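Local atomic coordinates of ferulic acid esterase, AmCE1/Fae1A (Anaeromyces mucronatus, PDB entry 5CXX), a protein that probably hydrolyses feruloyl esters to release ferulic acid, as a CE1 feruloyl esterase of the alpha/beta-hydrolase fold, and is seen here with ferulic acid bound. Residues 179-183 / 222-226; 4-9 / 244-249; 63-67 / 111-115; 99-105 / 121-127. All coordinates share one frame. Where two conformers were deposited one is given. Residue numbers count along the deposited sequence, not the author numbering.

Contact 1 (179-183 / 222-226). With FER (3-(4-hydroxy-3-methoxyphenyl)-2-propenoic acid), chain D.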
loop_
_atom_site.group_PDB
_atom_site.type_symbol
_atom_site.label_atom_id
_atom_site.label_comp_id
_atom_site.label_asym_id
_atom_site.label_seq_id
_atom_site.Cartn_x
_atom_site.Cartn_y
_atom_site.Cartn_z
ATOM N N PHE A 179 -5.227 3.786 0.356
ATOM C CA PHE A 179 -5.844 4.611 1.400
ATOM C C PHE A 179 -5.565 6.058 1.075
ATOM O O PHE A 179 -4.411 6.504 1.138
ATOM C CB PHE A 179 -5.295 4.206 2.803
ATOM C CG PHE A 179 -5.161 2.692 2.983
ATOM C CD1 PHE A 179 -6.104 1.814 2.441
ATOM C CD2 PHE A 179 -4.020 2.161 3.647
ATOM C CE1 PHE A 179 -5.943 0.451 2.527
ATOM C CE2 PHE A 179 -3.874 0.773 3.774
ATOM C CZ PHE A 179 -4.828 -0.102 3.206
ATOM N N ALA A 180 -6.619 6.749 0.633
ATOM C CA ALA A 180 -6.561 8.169 0.228
ATOM C C ALA A 180 -5.545 8.403 -0.883
ATOM O O ALA A 180 -4.667 9.271 -0.743
ATOM C CB ALA A 180 -6.273 9.097 1.433
ATOM N N PRO A 181 -5.679 7.713 -2.016
ATOM C CA PRO A 181 -4.698 7.884 -3.101
ATOM C C PRO A 181 -4.647 9.302 -3.714
ATOM O O PRO A 181 -5.636 10.012 -3.869
ATOM C CB PRO A 181 -5.175 6.855 -4.165
ATOM C CG PRO A 181 -6.696 6.724 -3.939
ATOM C CD PRO A 181 -6.721 6.709 -2.371
ATOM N N ALA A 182 -3.408 9.694 -4.025
ATOM C CA ALA A 182 -3.095 11.005 -4.575
ATOM C C ALA A 182 -3.569 11.165 -6.029
ATOM O O ALA A 182 -3.689 10.153 -6.755
ATOM C CB ALA A 182 -1.530 11.194 -4.469
ATOM N N PRO A 183 -3.718 12.410 -6.480
ATOM C CA PRO A 183 -4.031 12.659 -7.899
ATOM C C PRO A 183 -2.928 12.206 -8.822
ATOM O O PRO A 183 -1.753 12.091 -8.425
ATOM C CB PRO A 183 -4.167 14.180 -7.998
ATOM C CG PRO A 183 -3.384 14.731 -6.758
ATOM C CD PRO A 183 -3.581 13.670 -5.700
ATOM N N ASP A 222 -10.799 15.141 3.184
ATOM C CA ASP A 222 -9.348 15.037 3.020
ATOM C C ASP A 222 -8.892 16.305 2.272
ATOM O O ASP A 222 -9.167 16.456 1.078
ATOM C CB ASP A 222 -8.968 13.755 2.251
ATOM C CG ASP A 222 -7.471 13.541 2.237
ATOM O OD1 ASP A 222 -6.732 14.506 1.913
ATOM O OD2 ASP A 222 -7.018 12.422 2.525
ATOM N N SER A 223 -8.146 17.149 2.991
ATOM C CA SER A 223 -7.708 18.455 2.497
ATOM C C SER A 223 -6.482 18.331 1.539
ATOM O O SER A 223 -6.097 19.351 0.887
ATOM C CB SER A 223 -7.332 19.356 3.693
ATOM O OG SER A 223 -6.289 18.735 4.399
ATOM N N VAL A 224 -5.914 17.135 1.397
ATOM C CA VAL A 224 -4.688 16.968 0.608
ATOM C C VAL A 224 -5.017 16.308 -0.741
ATOM O O VAL A 224 -4.521 16.807 -1.773
ATOM C CB VAL A 224 -3.662 16.134 1.345
ATOM C CG1 VAL A 224 -2.380 15.796 0.493
ATOM C CG2 VAL A 224 -3.258 16.883 2.633
ATOM N N VAL A 225 -5.830 15.239 -0.727
ATOM C CA VAL A 225 -6.135 14.593 -2.008
ATOM C C VAL A 225 -7.605 14.779 -2.431
ATOM O O VAL A 225 -7.958 14.351 -3.504
ATOM C CB VAL A 225 -5.781 13.063 -2.010
ATOM C CG1 VAL A 225 -4.251 12.854 -1.680
ATOM C CG2 VAL A 225 -6.658 12.221 -1.026
ATOM N N GLY A 226 -8.435 15.385 -1.578
ATOM C CA GLY A 226 -9.770 15.828 -1.983
ATOM C C GLY A 226 -10.626 14.726 -2.565
ATOM O O GLY A 226 -10.804 13.672 -1.934
HETATM C C4 FER D . -0.654 16.294 -5.340
HETATM C C5 FER D . -1.140 16.496 -4.016
HETATM C C6 FER D . -0.804 15.612 -3.033
HETATM C C3 FER D . 0.092 15.133 -5.614
HETATM C C2 FER D . 0.462 14.249 -4.637
HETATM C C1 FER D . 0.002 14.468 -3.351
HETATM C C10 FER D . 1.024 13.755 -7.202
HETATM C C7 FER D . 0.425 13.515 -2.286
HETATM C C8 FER D . 0.349 13.759 -0.967
HETATM C C9 FER D . 0.823 12.677 0.001
HETATM O O1 FER D . 1.309 11.569 -0.391
HETATM O O2 FER D . 0.756 12.919 1.234
HETATM O O4 FER D . -0.926 17.106 -6.399
HETATM O O3 FER D . 0.464 15.034 -6.922
#

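Contact 2 (4-9 / 244-249)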
loop_
_atom_site.group_PDB
_atom_site.type_symbol
_atom_site.label_atom_id
_atom_site.label_comp_id
_atom_site.label_asym_id
_atom_site.label_seq_id
_atom_site.Cartn_x
_atom_site.Cartn_y
_atom_site.Cartn_z
ATOM N N LEU A 4 -17.910 -10.571 3.515
ATOM C CA LEU A 4 -17.261 -9.285 3.605
ATOM C C LEU A 4 -18.138 -8.254 4.287
ATOM O O LEU A 4 -19.161 -7.920 3.777
ATOM C CB LEU A 4 -16.997 -8.869 2.168
ATOM C CG LEU A 4 -16.443 -7.524 1.758
ATOM C CD1 LEU A 4 -14.950 -7.485 2.048
ATOM C CD2 LEU A 4 -16.700 -7.293 0.285
ATOM N N GLN A 5 -17.738 -7.737 5.428
ATOM C CA GLN A 5 -18.508 -6.646 6.068
ATOM C C GLN A 5 -17.659 -5.365 6.246
ATOM O O GLN A 5 -16.946 -5.234 7.209
ATOM C CB GLN A 5 -19.065 -7.063 7.429
ATOM C CG GLN A 5 -19.345 -8.545 7.584
ATOM C CD GLN A 5 -18.248 -9.257 8.370
ATOM O OE1 GLN A 5 -17.051 -9.074 8.112
ATOM N NE2 GLN A 5 -18.660 -10.095 9.323
ATOM N N ILE A 6 -17.741 -4.463 5.274
ATOM C CA ILE A 6 -16.889 -3.288 5.281
ATOM C C ILE A 6 -17.358 -2.338 6.373
ATOM O O ILE A 6 -18.585 -2.090 6.488
ATOM C CB ILE A 6 -16.953 -2.620 3.879
ATOM C CG1 ILE A 6 -16.466 -3.618 2.813
ATOM C CG2 ILE A 6 -16.208 -1.305 3.866
ATOM C CD1 ILE A 6 -14.974 -3.964 3.008
ATOM N N SER A 7 -16.398 -1.813 7.141
ATOM C CA SER A 7 -16.748 -0.837 8.155
ATOM C C SER A 7 -16.052 0.469 7.843
ATOM O O SER A 7 -14.959 0.489 7.304
ATOM C CB SER A 7 -16.333 -1.271 9.534
ATOM O OG SER A 7 -14.961 -1.474 9.498
ATOM N N ASN A 8 -16.726 1.556 8.168
ATOM C CA ASN A 8 -16.159 2.844 7.760
ATOM C C ASN A 8 -15.207 3.433 8.778
ATOM O O ASN A 8 -14.731 4.523 8.567
ATOM C CB ASN A 8 -17.246 3.853 7.416
ATOM C CG ASN A 8 -18.163 4.165 8.542
ATOM O OD1 ASN A 8 -17.942 3.750 9.685
ATOM N ND2 ASN A 8 -19.205 4.949 8.243
ATOM N N THR A 9 -14.938 2.699 9.840
ATOM C CA THR A 9 -13.866 3.074 10.773
ATOM C C THR A 9 -13.166 1.833 11.299
ATOM O O THR A 9 -13.673 0.710 11.205
ATOM C CB THR A 9 -14.381 3.863 11.996
ATOM O OG1 THR A 9 -15.144 2.972 12.818
ATOM C CG2 THR A 9 -15.221 5.110 11.556
ATOM N N ILE A 244 -13.726 -2.398 -3.953
ATOM C CA ILE A 244 -14.436 -1.894 -2.815
ATOM C C ILE A 244 -14.101 -0.429 -2.635
ATOM O O ILE A 244 -12.901 -0.082 -2.702
ATOM C CB ILE A 244 -13.936 -2.634 -1.551
ATOM C CG1 ILE A 244 -14.328 -4.127 -1.652
ATOM C CG2 ILE A 244 -14.431 -1.972 -0.243
ATOM C CD1 ILE A 244 -13.456 -5.032 -0.663
ATOM N N TRP A 245 -15.110 0.388 -2.373
ATOM C CA TRP A 245 -14.895 1.803 -2.120
ATOM C C TRP A 245 -15.723 2.235 -0.914
ATOM O O TRP A 245 -16.905 1.857 -0.840
ATOM C CB TRP A 245 -15.298 2.615 -3.372
ATOM C CG TRP A 245 -15.646 4.081 -3.120
ATOM C CD1 TRP A 245 -16.883 4.633 -3.249
ATOM C CD2 TRP A 245 -14.747 5.194 -2.777
ATOM N NE1 TRP A 245 -16.852 5.993 -3.010
ATOM C CE2 TRP A 245 -15.568 6.357 -2.691
ATOM C CE3 TRP A 245 -13.380 5.307 -2.488
ATOM C CZ2 TRP A 245 -15.065 7.608 -2.396
ATOM C CZ3 TRP A 245 -12.866 6.588 -2.156
ATOM C CH2 TRP A 245 -13.709 7.709 -2.131
ATOM N N PHE A 246 -15.077 3.005 -0.000
ATOM C CA PHE A 246 -15.883 3.611 1.064
ATOM C C PHE A 246 -15.203 4.851 1.589
ATOM O O PHE A 246 -13.990 5.037 1.393
ATOM C CB PHE A 246 -16.140 2.633 2.238
ATOM C CG PHE A 246 -14.896 2.273 3.037
ATOM C CD1 PHE A 246 -14.083 1.225 2.607
ATOM C CD2 PHE A 246 -14.531 3.010 4.172
ATOM C CE1 PHE A 246 -12.907 0.877 3.298
ATOM C CE2 PHE A 246 -13.322 2.654 4.910
ATOM C CZ PHE A 246 -12.537 1.592 4.435
ATOM N N GLU A 247 -16.001 5.678 2.269
ATOM C CA GLU A 247 -15.471 6.960 2.827
ATOM C C GLU A 247 -15.563 6.945 4.327
ATOM O O GLU A 247 -16.517 6.448 4.908
ATOM C CB GLU A 247 -16.234 8.174 2.229
ATOM C CG GLU A 247 -15.970 8.290 0.755
ATOM C CD GLU A 247 -16.793 9.419 0.174
ATOM O OE1 GLU A 247 -18.018 9.296 -0.037
ATOM O OE2 GLU A 247 -16.229 10.460 -0.148
ATOM N N VAL A 248 -14.558 7.532 4.976
ATOM C CA VAL A 248 -14.509 7.553 6.433
ATOM C C VAL A 248 -15.079 8.876 6.900
ATOM O O VAL A 248 -14.547 9.934 6.537
ATOM C CB VAL A 248 -13.045 7.401 6.904
ATOM C CG1 VAL A 248 -13.033 7.412 8.425
ATOM C CG2 VAL A 248 -12.480 6.061 6.304
ATOM N N PRO A 249 -16.219 8.856 7.612
ATOM C CA PRO A 249 -16.941 10.112 7.818
ATOM C C PRO A 249 -16.189 11.126 8.720
ATOM O O PRO A 249 -15.772 10.728 9.820
ATOM C CB PRO A 249 -18.271 9.663 8.466
ATOM C CG PRO A 249 -17.971 8.360 9.041
ATOM C CD PRO A 249 -16.947 7.698 8.158
#

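Contact 3 (63-67 / 111-115). With FER (3-(4-hydroxy-3-methoxyphenyl)-2-propenoic acid), chain D.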
loop_
_atom_site.group_PDB
_atom_site.type_symbol
_atom_site.label_atom_id
_atom_site.label_comp_id
_atom_site.label_asym_id
_atom_site.label_seq_id
_atom_site.Cartn_x
_atom_site.Cartn_y
_atom_site.Cartn_z
ATOM N N HIS A 63 4.470 4.249 2.065
ATOM C CA HIS A 63 4.191 5.569 2.588
ATOM C C HIS A 63 3.857 6.613 1.544
ATOM O O HIS A 63 3.922 6.373 0.332
ATOM C CB HIS A 63 5.442 6.022 3.371
ATOM C CG HIS A 63 6.682 6.181 2.509
ATOM N ND1 HIS A 63 6.852 7.255 1.655
ATOM C CD2 HIS A 63 7.794 5.413 2.395
ATOM C CE1 HIS A 63 8.035 7.148 1.044
ATOM N NE2 HIS A 63 8.621 6.033 1.468
ATOM N N GLY A 64 3.516 7.800 2.029
ATOM C CA GLY A 64 3.145 8.901 1.161
ATOM C C GLY A 64 4.287 9.844 0.788
ATOM O O GLY A 64 5.494 9.586 1.038
ATOM N N LEU A 65 3.903 10.945 0.164
ATOM C CA LEU A 65 4.881 11.888 -0.332
ATOM C C LEU A 65 5.684 12.433 0.849
ATOM O O LEU A 65 5.153 12.669 1.940
ATOM C CB LEU A 65 4.158 13.080 -1.042
ATOM C CG LEU A 65 4.860 13.784 -2.173
ATOM C CD1 LEU A 65 5.078 12.815 -3.343
ATOM C CD2 LEU A 65 4.062 15.043 -2.537
ATOM N N MET A 66 6.953 12.670 0.625
ATOM C CA MET A 66 7.797 13.343 1.643
ATOM C C MET A 66 8.001 12.519 2.931
ATOM O O MET A 66 8.442 13.025 3.954
ATOM C CB MET A 66 7.288 14.754 1.999
ATOM C CG MET A 66 6.850 15.521 0.691
ATOM S SD MET A 66 6.627 17.159 1.114
ATOM C CE MET A 66 5.673 17.701 -0.376
ATOM N N SER A 67 7.676 11.230 2.861
ATOM C CA SER A 67 7.857 10.264 3.983
ATOM C C SER A 67 8.956 9.279 3.643
ATOM O O SER A 67 9.600 9.435 2.581
ATOM C CB SER A 67 6.533 9.534 4.266
ATOM O OG SER A 67 5.670 10.549 4.775
ATOM N N THR A 111 14.712 17.362 -4.121
ATOM C CA THR A 111 14.211 17.527 -2.775
ATOM C C THR A 111 12.676 17.399 -2.745
ATOM O O THR A 111 12.011 17.680 -3.751
ATOM C CB THR A 111 14.721 18.889 -2.239
ATOM O OG1 THR A 111 14.625 18.891 -0.820
ATOM C CG2 THR A 111 13.959 20.031 -2.857
ATOM N N PRO A 112 12.115 16.847 -1.650
ATOM C CA PRO A 112 10.655 16.646 -1.658
ATOM C C PRO A 112 9.885 17.955 -1.840
ATOM O O PRO A 112 10.231 18.969 -1.260
ATOM C CB PRO A 112 10.364 16.010 -0.288
ATOM C CG PRO A 112 11.776 15.403 0.152
ATOM C CD PRO A 112 12.789 16.310 -0.438
ATOM N N ASP A 113 8.813 17.889 -2.638
ATOM C CA ASP A 113 8.000 19.069 -2.865
ATOM C C ASP A 113 6.874 18.534 -3.778
ATOM O O ASP A 113 6.940 17.404 -4.285
ATOM C CB ASP A 113 8.778 20.176 -3.534
ATOM C CG ASP A 113 8.010 21.506 -3.551
ATOM O OD1 ASP A 113 6.915 21.637 -2.883
ATOM O OD2 ASP A 113 8.506 22.402 -4.256
ATOM N N PHE A 114 5.844 19.361 -3.917
ATOM C CA PHE A 114 4.758 19.068 -4.864
ATOM C C PHE A 114 5.198 19.514 -6.273
ATOM O O PHE A 114 4.834 20.604 -6.765
ATOM C CB PHE A 114 3.499 19.808 -4.422
ATOM C CG PHE A 114 2.973 19.321 -3.074
ATOM C CD1 PHE A 114 2.257 18.137 -2.964
ATOM C CD2 PHE A 114 3.192 20.110 -1.921
ATOM C CE1 PHE A 114 1.761 17.698 -1.734
ATOM C CE2 PHE A 114 2.683 19.675 -0.674
ATOM C CZ PHE A 114 1.978 18.501 -0.587
ATOM N N ASN A 115 6.004 18.672 -6.924
ATOM C CA ASN A 115 6.331 18.952 -8.306
ATOM C C ASN A 115 6.576 17.660 -9.046
ATOM O O ASN A 115 6.935 16.611 -8.452
ATOM C CB ASN A 115 7.505 19.920 -8.455
ATOM C CG ASN A 115 8.838 19.315 -8.126
ATOM O OD1 ASN A 115 9.315 18.407 -8.801
ATOM N ND2 ASN A 115 9.507 19.891 -7.135
HETATM C C4 FER D . -0.654 16.294 -5.340
HETATM C C5 FER D . -1.140 16.496 -4.016
HETATM C C6 FER D . -0.804 15.612 -3.033
HETATM C C3 FER D . 0.092 15.133 -5.614
HETATM C C2 FER D . 0.462 14.249 -4.637
HETATM C C1 FER D . 0.002 14.468 -3.351
HETATM C C10 FER D . 1.024 13.755 -7.202
HETATM C C7 FER D . 0.425 13.515 -2.286
HETATM C C8 FER D . 0.349 13.759 -0.967
HETATM C C9 FER D . 0.823 12.677 0.001
HETATM O O1 FER D . 1.309 11.569 -0.391
HETATM O O2 FER D . 0.756 12.919 1.234
HETATM O O4 FER D . -0.926 17.106 -6.399
HETATM O O3 FER D . 0.464 15.034 -6.922
#

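Contact 4 (99-105 / 121-127)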
loop_
_atom_site.group_PDB
_atom_site.type_symbol
_atom_site.label_atom_id
_atom_site.label_comp_id
_atom_site.label_asym_id
_atom_site.label_seq_id
_atom_site.Cartn_x
_atom_site.Cartn_y
_atom_site.Cartn_z
ATOM N N PRO A 99 8.716 -0.297 2.402
ATOM C CA PRO A 99 9.820 0.240 1.590
ATOM C C PRO A 99 9.969 1.754 1.771
ATOM O O PRO A 99 9.096 2.435 2.288
ATOM C CB PRO A 99 9.395 -0.041 0.142
ATOM C CG PRO A 99 8.299 -1.136 0.273
ATOM C CD PRO A 99 7.569 -0.722 1.565
ATOM N N ASP A 100 11.134 2.220 1.304
ATOM C CA ASP A 100 11.279 3.633 0.934
ATOM C C ASP A 100 10.814 3.765 -0.504
ATOM O O ASP A 100 11.394 3.135 -1.412
ATOM C CB ASP A 100 12.761 4.012 1.102
ATOM C CG ASP A 100 13.072 5.426 0.615
ATOM O OD1 ASP A 100 12.162 6.110 0.084
ATOM O OD2 ASP A 100 14.275 5.818 0.805
ATOM N N VAL A 101 9.691 4.444 -0.709
ATOM C CA VAL A 101 9.006 4.435 -2.009
ATOM C C VAL A 101 9.631 5.435 -2.993
ATOM O O VAL A 101 9.387 5.348 -4.198
ATOM C CB VAL A 101 7.498 4.777 -1.826
ATOM C CG1 VAL A 101 6.696 4.607 -3.174
ATOM C CG2 VAL A 101 6.962 3.834 -0.757
ATOM N N TYR A 102 10.484 6.326 -2.483
ATOM C CA TYR A 102 11.060 7.342 -3.399
ATOM C C TYR A 102 12.325 6.748 -3.997
ATOM O O TYR A 102 13.393 6.707 -3.370
ATOM C CB TYR A 102 11.351 8.653 -2.643
ATOM C CG TYR A 102 11.946 9.707 -3.576
ATOM C CD1 TYR A 102 11.236 10.081 -4.739
ATOM C CD2 TYR A 102 13.207 10.264 -3.329
ATOM C CE1 TYR A 102 11.801 10.985 -5.620
ATOM C CE2 TYR A 102 13.778 11.205 -4.221
ATOM C CZ TYR A 102 13.076 11.546 -5.357
ATOM O OH TYR A 102 13.628 12.459 -6.193
ATOM N N ALA A 103 12.195 6.256 -5.245
ATOM C CA ALA A 103 13.279 5.504 -5.885
ATOM C C ALA A 103 13.681 6.090 -7.229
ATOM O O ALA A 103 13.529 5.464 -8.264
ATOM C CB ALA A 103 12.806 4.013 -6.063
ATOM N N PRO A 104 14.215 7.300 -7.253
ATOM C CA PRO A 104 14.599 7.951 -8.511
ATOM C C PRO A 104 15.793 7.287 -9.173
ATOM O O PRO A 104 16.759 6.838 -8.496
ATOM C CB PRO A 104 14.995 9.400 -8.048
ATOM C CG PRO A 104 15.546 9.128 -6.606
ATOM C CD PRO A 104 14.532 8.103 -6.056
ATOM N N LYS A 105 15.777 7.287 -10.514
ATOM C CA LYS A 105 16.952 6.950 -11.320
ATOM C C LYS A 105 18.093 7.924 -10.988
ATOM O O LYS A 105 17.792 9.077 -10.741
ATOM C CB LYS A 105 16.595 7.063 -12.797
ATOM C CG LYS A 105 15.419 6.146 -13.200
ATOM C CD LYS A 105 15.161 6.333 -14.716
ATOM C CE LYS A 105 14.847 4.991 -15.413
ATOM N NZ LYS A 105 13.531 4.386 -15.029
ATOM N N GLY A 121 10.114 9.850 -9.038
ATOM C CA GLY A 121 10.772 8.858 -8.187
ATOM C C GLY A 121 9.827 7.860 -7.545
ATOM O O GLY A 121 10.190 6.674 -7.380
ATOM N N TYR A 122 8.603 8.286 -7.275
ATOM C CA TYR A 122 7.587 7.373 -6.806
ATOM C C TYR A 122 7.095 6.487 -7.952
ATOM O O TYR A 122 6.834 5.278 -7.774
ATOM C CB TYR A 122 6.360 8.163 -6.172
ATOM C CG TYR A 122 6.760 8.749 -4.834
ATOM C CD1 TYR A 122 7.538 9.911 -4.766
ATOM C CD2 TYR A 122 6.334 8.104 -3.632
ATOM C CE1 TYR A 122 7.945 10.413 -3.490
ATOM C CE2 TYR A 122 6.725 8.627 -2.369
ATOM C CZ TYR A 122 7.531 9.724 -2.333
ATOM O OH TYR A 122 7.932 10.236 -1.086
ATOM N N ASP A 123 6.935 7.103 -9.125
ATOM C CA ASP A 123 6.530 6.293 -10.293
ATOM C C ASP A 123 7.536 5.194 -10.559
ATOM O O ASP A 123 7.176 4.055 -10.929
ATOM C CB ASP A 123 6.406 7.155 -11.561
ATOM C CG ASP A 123 5.427 8.321 -11.408
ATOM O OD1 ASP A 123 4.525 8.179 -10.541
ATOM O OD2 ASP A 123 5.572 9.296 -12.168
ATOM N N ASN A 124 8.824 5.476 -10.342
ATOM C CA ASN A 124 9.851 4.510 -10.649
ATOM C C ASN A 124 9.888 3.359 -9.666
ATOM O O ASN A 124 10.596 2.356 -9.890
ATOM C CB ASN A 124 11.240 5.233 -10.682
ATOM C CG ASN A 124 12.259 4.443 -11.443
ATOM O OD1 ASN A 124 11.971 3.939 -12.554
ATOM N ND2 ASN A 124 13.489 4.399 -10.920
ATOM N N PHE A 125 9.134 3.476 -8.577
ATOM C CA PHE A 125 9.064 2.424 -7.590
ATOM C C PHE A 125 8.521 1.110 -8.189
ATOM O O PHE A 125 8.875 0.044 -7.675
ATOM C CB PHE A 125 8.184 2.845 -6.384
ATOM C CG PHE A 125 8.260 1.818 -5.267
ATOM C CD1 PHE A 125 9.433 1.702 -4.512
ATOM C CD2 PHE A 125 7.210 0.946 -5.020
ATOM C CE1 PHE A 125 9.557 0.703 -3.542
ATOM C CE2 PHE A 125 7.319 -0.016 -4.065
ATOM C CZ PHE A 125 8.488 -0.147 -3.287
ATOM N N ILE A 126 7.765 1.190 -9.287
ATOM C CA ILE A 126 7.352 -0.073 -9.933
ATOM C C ILE A 126 8.579 -0.913 -10.311
ATOM O O ILE A 126 8.594 -2.123 -10.113
ATOM C CB ILE A 126 6.450 0.197 -11.151
ATOM C CG1 ILE A 126 5.903 -1.139 -11.710
ATOM C CG2 ILE A 126 7.230 0.927 -12.297
ATOM C CD1 ILE A 126 4.749 -0.861 -12.736
ATOM N N ASN A 127 9.668 -0.284 -10.727
ATOM C CA ASN A 127 10.870 -0.995 -11.071
ATOM C C ASN A 127 11.644 -1.469 -9.811
ATOM O O ASN A 127 12.131 -2.606 -9.767
ATOM C CB ASN A 127 11.783 -0.110 -11.962
ATOM C CG ASN A 127 11.091 0.202 -13.275
ATOM O OD1 ASN A 127 10.614 -0.745 -13.913
ATOM N ND2 ASN A 127 10.920 1.482 -13.634
HETATM O O HOH W 1 15.129 2.769 -13.274
#

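Contact 1 (179-183 / 222-226)
Unusually for a non-glycine residue, A180 adopts a left-handed backbone conformation (phi and psi both 57°), just where strand 175-179 gives way to a loop. That turn aims its CB at a carboxylate: A180 CB lies 3.6 Å from D222 OD2. No hydrogen bond joins 179-183 to 222-226, and the contact depends largely on V225, a buried side chain directed at the other segment. V225 CG2 sits 3.6 Å from A180 O and 4.0 Å from A180 CB, V225 CB is 3.6 Å from P181 O, and V225 CG1 reaches A182 CA at 3.6 Å and P183 CD at 4.2 Å. The loop 222-226 is folded by D222 itself, whose OD1 accepts from V224 N (2.8 Å), an Asx turn, and from V225 N (2.9 Å), an Asx motif. Its other oxygen, OD2, is hydrogen-bonded to H253 ND1, consistent with a Ser-His-Asp triad of S156, H253 and D222. Farther along, the two segments line the ferulate pocket: P183 CG is 3.4 Å from FER O4, A182 CB 3.7 Å from FER C2, and V224 CG1 3.7 Å from FER C8. With P181 O buried without a polar partner, the contact is van der Waals packing, V225 carbons against side-chain carbons and the carbonyls of A180 and P181, while D222 is held by its own loop and by H253.

Contact 2 (4-9 / 244-249)
I244, on strand 244-248, meets the first two apolar side chains of the N-terminal arm: L4 CD1 lies 3.9 Å from I244 CD1, and I6 CD1 the same distance from I244 CG2. W245 turns the other way and stacks on H233 of helix 228-238. With F246 the chain faces the arm again. I6 CG2 is 3.5 Å from F246 CD1, N8 CA is 3.9 Å from F246 CD2, and S7 O lies over one face of the ring, 3.6 Å from F246 CE2, while also accepting a hydrogen bond from N264 of helix 255-266. This is the outer edge of the mixed, mostly parallel alpha/beta-hydrolase sheet, where 244-248 pairs with strand 213-219. The arm 4-9 runs within 25° of its direction, yet makes no hydrogen bond to it; it packs along the side chains and does not extend the sheet through hydrogen bonds. At E247 the side chain points away, but the carbonyl takes part, E247 O being 3.7 Å from N8 CB. V248 CG1 then approaches N8 O at 3.4 Å and T9 CG2, more loosely, at 4.5 Å. Finally P249 meets the amide end of N8, with P249 CD 3.6 Å from N8 ND2.

Contact 3 (63-67 / 111-115)
Two tight turns face each other here. G64 to S67 form a type II beta turn, closed by S67 N to G64 O at 3.3 Å, with M66 in its positive-phi position (66°). Across from it F114 centres an inverse gamma turn, marked by a weak hydrogen bond from N115 N to D113 O (3.1 Å). The backbones come nearest at M66 and P112, whose CA atoms are 5.5 Å apart, and no hydrogen bond crosses the gap. G64 O also accepts from H63 ND1 (2.8 Å), bracing the turn. Side chains make the contact. M66 extends so that its CE lies over the face of the F114 ring, 3.7 Å from the centroid and 16° off the normal, a CH-pi contact; its SD, 5.4 Å from the same centroid, makes this a Met-aromatic pair. Behind it M66 CG meets P112 CB at 3.7 Å, and L65 CD2 packs 3.6 Å from F114 CE1. F114 in turn offers its edge to the ligand, with CE1 3.6 Å from FER C6. L65 N donates to FER O1 (2.7 Å, 172°), and a beta carbon on G64 would lie 3.0 Å from that oxygen, too close. The ligand is also held by M157 N, following the probable nucleophile S156; two backbone amides so placed are consistent with the oxyanion hole of alpha/beta hydrolases.

Contact 4 (99-105 / 121-127)
In this alpha/beta-hydrolase fold the loop leaving strand 95-99 is tied to the junction between helices 116-123 and 125-140, and several polar atoms there are paired across the join. A103 supplies both backbone groups: its N donates to G121 O (3.0 Å, 156°), and its O accepts from N124 ND2 (2.9 Å, 164°). N124 ND2 thus donates to the loop, while N124 OD1 accepts from N127 ND2 (2.9 Å) and K105 NZ (3.0 Å). Water 1 accepts from K105 NZ at 2.9 Å and from N124 ND2 at 3.3 Å, adding a second bridge between them. Within the loop, D100 OD1 takes Y102 N (3.1 Å) in an Asx turn, and R40 NH2 donates to the carbonyls of D100 and Y102. The tyrosine hydroxyls look outside the two segments, that of Y102 to V110 N and that of Y122 to Y118. Apolar atoms fill the rest: V101 CG1 touches Y122 CD2 at 3.5 Å and F125 CG at 3.8 Å, and P99 CB meets F125 CZ at 3.5 Å. The close approach depends on G121 having no side chain, since a beta carbon would fall 2.1 Å from Y102 CE1. Accordingly, the CA atoms of G121 and P104 stand 3.9 Å apart.

How the contacts relate
Along the chain, contact 2 spans almost everything, pairing the N-terminal arm with the last strand of the sheet. Contacts 3 and 4 cross, their segments alternating between residues 63 and 127, and touch, with centres about 12 Å apart: Y122 OH lies 3.1 Å from M66 N, a probable though weak hydrogen bond. Contact 1 follows in series. Contacts 1 and 3, centres about 13 Å apart, do not touch but both reach the ferulate, from loops following strands 175-179, 213-219, 58-62 and 95-99. Contacts 2 and 4 lie on opposite sides of the chain's centre, about 29 Å between centres. Loops after four strands thus contribute to the pocket, while contact 2 packs on the edge strand.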